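Local coordinates for protein diguanylate cyclase (Pseudomonas aeruginosa, PDB 5M3C) that belongs to the diguanylate cyclase family, joins a GGDEF domain to an EAL domain, and binds guanosine-5'-triphosphate and calcium ions, at residues A36-D41 / V127-F132. Sequence-based numbering, arbitrary orientation.
With CA (calcium ion), chain G.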
loop_
_atom_site.group_PDB
_atom_site.type_symbol
_atom_site.label_atom_id
_atom_site.label_comp_id
_atom_site.label_asym_id
_atom_site.label_seq_id
_atom_site.Cartn_x
_atom_site.Cartn_y
_atom_site.Cartn_z
ATOM N N ALA B 36 8.396 -31.121 -25.451
ATOM C CA ALA B 36 8.738 -30.099 -24.473
ATOM C C ALA B 36 9.660 -30.608 -23.375
ATOM O O ALA B 36 9.560 -31.750 -22.935
ATOM C CB ALA B 36 7.471 -29.526 -23.858
ATOM N N VAL B 37 10.561 -29.734 -22.947
ATOM C CA VAL B 37 11.394 -29.966 -21.782
ATOM C C VAL B 37 11.120 -28.846 -20.789
ATOM O O VAL B 37 11.218 -27.666 -21.138
ATOM C CB VAL B 37 12.889 -29.957 -22.141
ATOM C CG1 VAL B 37 13.734 -30.090 -20.883
ATOM C CG2 VAL B 37 13.205 -31.075 -23.123
ATOM N N LEU B 38 10.761 -29.217 -19.564
ATOM C CA LEU B 38 10.429 -28.241 -18.530
ATOM C C LEU B 38 11.463 -28.250 -17.415
ATOM O O LEU B 38 11.794 -29.304 -16.874
ATOM C CB LEU B 38 9.039 -28.518 -17.948
ATOM C CG LEU B 38 7.846 -28.014 -18.770
ATOM C CD1 LEU B 38 7.871 -28.587 -20.179
ATOM C CD2 LEU B 38 6.528 -28.350 -18.091
ATOM N N PHE B 39 11.962 -27.065 -17.075
ATOM C CA PHE B 39 12.941 -26.899 -16.005
ATOM C C PHE B 39 12.282 -26.277 -14.780
ATOM O O PHE B 39 11.773 -25.153 -14.846
ATOM C CB PHE B 39 14.080 -26.000 -16.477
ATOM C CG PHE B 39 15.362 -26.205 -15.728
ATOM C CD1 PHE B 39 15.471 -25.835 -14.401
ATOM C CD2 PHE B 39 16.462 -26.764 -16.356
ATOM C CE1 PHE B 39 16.653 -26.024 -13.711
ATOM C CE2 PHE B 39 17.646 -26.956 -15.673
ATOM C CZ PHE B 39 17.742 -26.584 -14.347
ATOM N N ILE B 40 12.299 -27.005 -13.666
ATOM C CA ILE B 40 11.640 -26.550 -12.440
ATOM C C ILE B 40 12.618 -26.393 -11.281
ATOM O O ILE B 40 13.213 -27.364 -10.830
ATOM C CB ILE B 40 10.544 -27.531 -11.993
ATOM C CG1 ILE B 40 9.445 -27.622 -13.056
ATOM C CG2 ILE B 40 9.970 -27.097 -10.652
ATOM C CD1 ILE B 40 8.341 -28.599 -12.712
ATOM N N ASP B 41 12.756 -25.167 -10.788
ATOM C CA ASP B 41 13.670 -24.865 -9.692
ATOM C C ASP B 41 12.887 -24.334 -8.496
ATOM O O ASP B 41 12.222 -23.304 -8.591
ATOM C CB ASP B 41 14.702 -23.834 -10.155
ATOM C CG ASP B 41 15.814 -23.616 -9.143
ATOM O OD1 ASP B 41 15.536 -23.660 -7.928
ATOM O OD2 ASP B 41 16.969 -23.389 -9.564
ATOM N N VAL B 127 9.203 -22.096 -13.271
ATOM C CA VAL B 127 9.237 -23.072 -14.350
ATOM C C VAL B 127 9.622 -22.451 -15.683
ATOM O O VAL B 127 9.031 -21.460 -16.121
ATOM C CB VAL B 127 7.874 -23.769 -14.512
ATOM C CG1 VAL B 127 7.973 -24.896 -15.527
ATOM C CG2 VAL B 127 7.384 -24.297 -13.173
ATOM N N GLY B 128 10.618 -23.051 -16.329
ATOM C CA GLY B 128 11.026 -22.630 -17.663
ATOM C C GLY B 128 10.653 -23.703 -18.658
ATOM O O GLY B 128 10.757 -24.888 -18.356
ATOM N N ILE B 129 10.207 -23.298 -19.843
ATOM C CA ILE B 129 9.798 -24.263 -20.866
ATOM C C ILE B 129 10.641 -24.145 -22.129
ATOM O O ILE B 129 10.854 -23.047 -22.639
ATOM C CB ILE B 129 8.321 -24.080 -21.266
ATOM C CG1 ILE B 129 7.431 -24.003 -20.026
ATOM C CG2 ILE B 129 7.872 -25.225 -22.161
ATOM C CD1 ILE B 129 5.974 -23.742 -20.344
ATOM N N ALA B 130 11.113 -25.282 -22.633
ATOM C CA ALA B 130 11.804 -25.318 -23.918
ATOM C C ALA B 130 11.136 -26.339 -24.823
ATOM O O ALA B 130 11.013 -27.501 -24.458
ATOM C CB ALA B 130 13.271 -25.661 -23.727
ATOM N N LEU B 131 10.705 -25.902 -26.002
ATOM C CA LEU B 131 10.030 -26.785 -26.949
ATOM C C LEU B 131 11.008 -27.310 -27.988
ATOM O O LEU B 131 11.945 -26.613 -28.370
ATOM C CB LEU B 131 8.900 -26.035 -27.656
ATOM C CG LEU B 131 7.678 -25.676 -26.808
ATOM C CD1 LEU B 131 6.874 -24.569 -27.470
ATOM C CD2 LEU B 131 6.810 -26.901 -26.569
ATOM N N PHE B 132 10.797 -28.543 -28.439
ATOM C CA PHE B 132 11.551 -29.057 -29.578
ATOM C C PHE B 132 10.610 -29.432 -30.718
ATOM O O PHE B 132 9.504 -29.931 -30.483
ATOM C CB PHE B 132 12.461 -30.233 -29.191
ATOM C CG PHE B 132 11.749 -31.391 -28.545
ATOM C CD1 PHE B 132 11.589 -31.443 -27.171
ATOM C CD2 PHE B 132 11.287 -32.451 -29.308
ATOM C CE1 PHE B 132 10.958 -32.519 -26.571
ATOM C CE2 PHE B 132 10.654 -33.528 -28.714
ATOM C CZ PHE B 132 10.491 -33.564 -27.345
HETATM CA CA CA G . 15.981 -22.692 -5.952
#
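Strands 36-41 and 127-132 run antiparallel, their axes 163° apart in direction, and two hydrogen-bonded pairs, V37 with A130 and F39 with G128, stitch them together through four nearly straight bonds. Three of the four carbonyl oxygens take a CA-H...O contact as well: A130 O from A36, G128 O from L38, F39 O from V127. A36, L38 and I40 share one face with V127, I129 and L131, on which L38, I129 and L131 pack against helix 96-108. There I40 CG1, set beside its own backbone N, lies 3.9 Å from V127 CG2 and about as near to V127 CG1. L38 and I129 likewise point the same way, with L38 CD1 3.9 Å from I129 CG2, while L131 CD2 settles on A36 CB at 3.8 Å. V37, F39 and A130 lie on the other face, where F39 and A130 meet helix 139-155. F132 takes the crowded position between its N and carbonyl carbon (chi1 56°), which swings the ring back toward the N of A36. At the end of 36-41, where the backbone pairing passes on to S126, D41 has CG anti to the backbone N (chi1 -172°), and its OD1 binds calcium at 2.2 Å; L42 O and D84 complete the protein's share of that site. A buried central strand pairing that ends in a metal-binding aspartate beside GTP is characteristic of the GGDEF domain and its nucleotide-cyclase-like fold.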